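Local coordinates for protein D-hydantoinase (PDB 1NFG) that probably hydrolyses the cyclic amide bond of D-hydantoin derivatives stereospecifically, and binds two zinc ions in each subunit, at residues A111-I123 / Y440-R452. Sequence-based numbering, arbitrary orientation.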
loop_
_atom_site.group_PDB
_atom_site.type_symbol
_atom_site.label_atom_id
_atom_site.label_comp_id
_atom_site.label_asym_id
_atom_site.label_seq_id
_atom_site.Cartn_x
_atom_site.Cartn_y
_atom_site.Cartn_z
ATOM N N ALA A 111 22.803 40.034 0.688
ATOM C CA ALA A 111 22.745 39.772 2.121
ATOM C C ALA A 111 23.737 40.577 2.961
ATOM O O ALA A 111 23.347 41.230 3.937
ATOM C CB ALA A 111 22.945 38.282 2.376
ATOM N N GLY A 112 25.013 40.512 2.583
ATOM C CA GLY A 112 26.057 41.223 3.302
ATOM C C GLY A 112 25.681 42.596 3.837
ATOM O O GLY A 112 25.277 43.492 3.083
ATOM N N GLY A 113 25.811 42.751 5.151
ATOM C CA GLY A 113 25.498 44.009 5.803
ATOM C C GLY A 113 24.058 44.460 5.690
ATOM O O GLY A 113 23.764 45.622 5.965
ATOM N N LYS A 114 23.149 43.562 5.310
ATOM C CA LYS A 114 21.747 43.955 5.167
ATOM C C LYS A 114 20.743 43.036 5.855
ATOM O O LYS A 114 19.564 43.385 5.968
ATOM C CB LYS A 114 21.395 44.075 3.684
ATOM C CG LYS A 114 22.432 44.836 2.877
ATOM C CD LYS A 114 22.029 44.937 1.422
ATOM C CE LYS A 114 23.186 45.401 0.549
ATOM N NZ LYS A 114 22.729 45.609 -0.852
ATOM N N SER A 115 21.206 41.872 6.313
ATOM C CA SER A 115 20.349 40.896 6.996
ATOM C C SER A 115 20.183 41.175 8.479
ATOM O O SER A 115 21.172 41.246 9.213
ATOM C CB SER A 115 20.922 39.489 6.864
ATOM O OG SER A 115 20.953 39.078 5.517
ATOM N N ALA A 116 18.936 41.306 8.923
ATOM C CA ALA A 116 18.662 41.550 10.335
ATOM C C ALA A 116 19.024 40.314 11.161
ATOM O O ALA A 116 19.353 40.431 12.343
ATOM C CB ALA A 116 17.197 41.896 10.535
ATOM N N ILE A 117 18.969 39.139 10.529
ATOM C CA ILE A 117 19.267 37.870 11.197
ATOM C C ILE A 117 20.278 37.058 10.396
ATOM O O ILE A 117 20.582 37.386 9.251
ATOM C CB ILE A 117 17.991 37.013 11.366
ATOM C CG1 ILE A 117 17.500 36.555 9.983
ATOM C CG2 ILE A 117 16.910 37.820 12.086
ATOM C CD1 ILE A 117 16.217 35.735 9.979
ATOM N N ASP A 118 20.788 35.990 11.008
ATOM C CA ASP A 118 21.771 35.122 10.368
ATOM C C ASP A 118 21.169 34.359 9.191
ATOM O O ASP A 118 19.954 34.148 9.129
ATOM C CB ASP A 118 22.371 34.169 11.409
ATOM C CG ASP A 118 23.348 34.881 12.350
ATOM O OD1 ASP A 118 23.324 36.129 12.383
ATOM O OD2 ASP A 118 24.134 34.205 13.052
ATOM N N TYR A 119 22.020 33.953 8.251
ATOM C CA TYR A 119 21.548 33.264 7.055
ATOM C C TYR A 119 22.585 32.350 6.412
ATOM O O TYR A 119 23.791 32.576 6.527
ATOM C CB TYR A 119 21.102 34.303 6.026
ATOM C CG TYR A 119 22.215 35.252 5.639
ATOM C CD1 TYR A 119 23.176 34.887 4.696
ATOM C CD2 TYR A 119 22.365 36.479 6.289
ATOM C CE1 TYR A 119 24.267 35.715 4.416
ATOM C CE2 TYR A 119 23.452 37.315 6.018
ATOM C CZ TYR A 119 24.399 36.924 5.085
ATOM O OH TYR A 119 25.483 37.735 4.838
ATOM N N GLY A 120 22.086 31.316 5.737
ATOM C CA GLY A 120 22.932 30.365 5.033
ATOM C C GLY A 120 22.376 30.300 3.621
ATOM O O GLY A 120 21.372 30.963 3.341
ATOM N N TYR A 121 22.998 29.534 2.726
ATOM C CA TYR A 121 22.487 29.447 1.354
ATOM C C TYR A 121 22.286 28.031 0.855
ATOM O O TYR A 121 23.030 27.121 1.213
ATOM C CB TYR A 121 23.434 30.088 0.323
ATOM C CG TYR A 121 23.829 31.540 0.493
ATOM C CD1 TYR A 121 22.933 32.494 0.979
ATOM C CD2 TYR A 121 25.103 31.967 0.103
ATOM C CE1 TYR A 121 23.302 33.840 1.073
ATOM C CE2 TYR A 121 25.481 33.304 0.190
ATOM C CZ TYR A 121 24.583 34.234 0.677
ATOM O OH TYR A 121 24.975 35.550 0.786
ATOM N N HIS A 122 21.274 27.862 0.012
ATOM C CA HIS A 122 21.035 26.590 -0.664
ATOM C C HIS A 122 21.414 27.032 -2.069
ATOM O O HIS A 122 21.191 28.195 -2.429
ATOM C CB HIS A 122 19.559 26.201 -0.711
ATOM C CG HIS A 122 18.951 25.918 0.621
ATOM N ND1 HIS A 122 19.412 24.919 1.449
ATOM C CD2 HIS A 122 17.881 26.466 1.241
ATOM C CE1 HIS A 122 18.646 24.860 2.524
ATOM N NE2 HIS A 122 17.710 25.788 2.421
ATOM N N ILE A 123 21.977 26.146 -2.873
ATOM C CA ILE A 123 22.317 26.562 -4.221
ATOM C C ILE A 123 21.387 25.924 -5.254
ATOM O O ILE A 123 21.276 24.696 -5.329
ATOM C CB ILE A 123 23.792 26.229 -4.557
ATOM C CG1 ILE A 123 24.140 26.788 -5.942
ATOM C CG2 ILE A 123 24.023 24.724 -4.480
ATOM C CD1 ILE A 123 23.805 28.274 -6.110
ATOM N N TYR A 440 11.045 46.183 16.397
ATOM C CA TYR A 440 12.342 45.844 15.848
ATOM C C TYR A 440 13.334 46.899 16.331
ATOM O O TYR A 440 13.116 48.097 16.150
ATOM C CB TYR A 440 12.323 45.834 14.319
ATOM C CG TYR A 440 13.672 45.441 13.777
ATOM C CD1 TYR A 440 14.204 44.187 14.057
ATOM C CD2 TYR A 440 14.468 46.350 13.082
ATOM C CE1 TYR A 440 15.493 43.845 13.673
ATOM C CE2 TYR A 440 15.771 46.013 12.688
ATOM C CZ TYR A 440 16.273 44.758 12.991
ATOM O OH TYR A 440 17.553 44.401 12.629
ATOM N N VAL A 441 14.422 46.455 16.946
ATOM C CA VAL A 441 15.424 47.381 17.453
ATOM C C VAL A 441 16.836 46.942 17.090
ATOM O O VAL A 441 17.789 47.235 17.816
ATOM C CB VAL A 441 15.320 47.519 18.991
ATOM C CG1 VAL A 441 13.960 48.093 19.366
ATOM C CG2 VAL A 441 15.540 46.154 19.663
ATOM N N GLY A 442 16.966 46.242 15.965
ATOM C CA GLY A 442 18.268 45.771 15.528
ATOM C C GLY A 442 18.844 46.608 14.401
ATOM O O GLY A 442 18.309 47.664 14.055
ATOM N N GLU A 443 19.940 46.122 13.829
ATOM C CA GLU A 443 20.635 46.790 12.734
ATOM C C GLU A 443 20.762 45.824 11.558
ATOM O O GLU A 443 21.043 44.638 11.752
ATOM C CB GLU A 443 22.046 47.183 13.177
ATOM C CG GLU A 443 22.112 47.988 14.448
ATOM C CD GLU A 443 22.209 49.469 14.180
ATOM O OE1 GLU A 443 21.332 50.006 13.463
ATOM O OE2 GLU A 443 23.169 50.091 14.690
ATOM N N PRO A 444 20.580 46.318 10.320
ATOM C CA PRO A 444 20.688 45.459 9.134
ATOM C C PRO A 444 22.092 44.879 9.007
ATOM O O PRO A 444 22.388 44.084 8.116
ATOM C CB PRO A 444 20.341 46.409 7.989
ATOM C CG PRO A 444 20.794 47.728 8.502
ATOM C CD PRO A 444 20.312 47.712 9.930
ATOM N N THR A 445 22.951 45.274 9.934
ATOM C CA THR A 445 24.328 44.825 9.942
ATOM C C THR A 445 24.540 43.667 10.931
ATOM O O THR A 445 25.630 43.096 11.006
ATOM C CB THR A 445 25.248 46.025 10.295
ATOM O OG1 THR A 445 26.614 45.608 10.260
ATOM C CG2 THR A 445 24.922 46.568 11.684
ATOM N N ASP A 446 23.490 43.311 11.669
ATOM C CA ASP A 446 23.573 42.235 12.656
ATOM C C ASP A 446 23.724 40.830 12.076
ATOM O O ASP A 446 24.524 40.028 12.573
ATOM C CB ASP A 446 22.343 42.240 13.572
ATOM C CG ASP A 446 22.214 43.517 14.387
ATOM O OD1 ASP A 446 23.250 44.054 14.838
ATOM O OD2 ASP A 446 21.065 43.970 14.591
ATOM N N GLY A 447 22.947 40.534 11.033
ATOM C CA GLY A 447 22.980 39.215 10.418
ATOM C C GLY A 447 24.286 38.792 9.781
ATOM O O GLY A 447 24.933 39.574 9.094
ATOM N N LYS A 448 24.675 37.541 10.000
ATOM C CA LYS A 448 25.907 37.025 9.427
ATOM C C LYS A 448 25.666 35.728 8.665
ATOM O O LYS A 448 24.739 34.974 8.961
ATOM C CB LYS A 448 26.953 36.791 10.522
ATOM C CG LYS A 448 27.331 38.046 11.299
ATOM C CD LYS A 448 27.623 39.220 10.356
ATOM C CE LYS A 448 27.957 40.516 11.100
ATOM N NZ LYS A 448 29.344 40.486 11.640
ATOM N N PHE A 449 26.506 35.477 7.670
ATOM C CA PHE A 449 26.404 34.271 6.866
ATOM C C PHE A 449 26.869 33.063 7.690
ATOM O O PHE A 449 27.740 33.189 8.557
ATOM C CB PHE A 449 27.265 34.413 5.608
ATOM C CG PHE A 449 27.311 33.177 4.767
ATOM C CD1 PHE A 449 26.252 32.855 3.922
ATOM C CD2 PHE A 449 28.398 32.311 4.847
ATOM C CE1 PHE A 449 26.278 31.688 3.173
ATOM C CE2 PHE A 449 28.436 31.141 4.103
ATOM C CZ PHE A 449 27.375 30.826 3.263
ATOM N N LEU A 450 26.291 31.896 7.411
ATOM C CA LEU A 450 26.640 30.677 8.129
ATOM C C LEU A 450 27.205 29.604 7.222
ATOM O O LEU A 450 26.531 29.152 6.295
ATOM C CB LEU A 450 25.406 30.113 8.826
ATOM C CG LEU A 450 24.837 30.907 9.996
ATOM C CD1 LEU A 450 23.380 30.545 10.218
ATOM C CD2 LEU A 450 25.668 30.619 11.235
ATOM N N LYS A 451 28.443 29.201 7.472
ATOM C CA LYS A 451 29.035 28.133 6.682
ATOM C C LYS A 451 28.441 26.877 7.298
ATOM O O LYS A 451 28.833 26.465 8.391
ATOM C CB LYS A 451 30.557 28.111 6.820
ATOM C CG LYS A 451 31.263 29.264 6.126
ATOM C CD LYS A 451 32.784 29.193 6.310
ATOM C CE LYS A 451 33.368 27.890 5.770
ATOM N NZ LYS A 451 34.833 27.775 6.036
ATOM N N ARG A 452 27.476 26.285 6.604
ATOM C CA ARG A 452 26.808 25.087 7.098
ATOM C C ARG A 452 27.642 23.832 6.875
ATOM O O ARG A 452 28.463 23.768 5.962
ATOM C CB ARG A 452 25.419 24.986 6.455
ATOM C CG ARG A 452 24.600 26.240 6.732
ATOM C CD ARG A 452 23.223 26.268 6.109
ATOM N NE ARG A 452 23.248 26.077 4.663
ATOM C CZ ARG A 452 23.201 24.887 4.074
ATOM N NH1 ARG A 452 23.124 23.795 4.819
ATOM N NH2 ARG A 452 23.241 24.787 2.750
HETATM O O HOH W 1 25.092 28.502 4.013
#
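At the beginning of strand 118-124 of the amidohydrolase TIM barrel, the strand and the loop leading into it are joined by the C-terminal tail after strand 439-440, which makes a single beta bridge, Tyr119 with Phe449. Tyr119 N donates to Lys448 O (3.0 Å) and Leu450 N to Tyr119 O (2.7 Å), the tail running alongside in the same direction as the strand. One step back, Lys448 N reaches Asp118 OD1 at 3.1 Å, from above the carboxylate plane; the same oxygen forms a salt bridge with Arg430, and OD2 one with Lys379, so this buried acid joins the tail to two basic side chains. Nearer the start, Gly447 N donates to Ser115 O, and Gly447 CA makes a CA-H...O contact with Ile117 O at 3.2 Å.

Tyr119, Tyr121 and Phe449 form an aromatic cluster. With CG between the backbone N and carbonyl carbon (chi1 59°), the Tyr119 ring lies back over the tail, and Phe449 CA makes a CH-pi contact 3.9 Å from its centroid. Tyr119 CE1 meets the edge of the Phe449 ring, while Phe449 CE1 sits over a face of the Tyr121 ring, 3.3 Å from Tyr121 CD2; Tyr121 OH is hydrogen-bonded to Asp108 OD1.

Farther along, a water bridges Tyr121 N and Leu450 O, and Arg452 NH2, with Tyr121 O nearly in the guanidinium plane, donates to that oxygen at 2.8 Å, almost straight (167°).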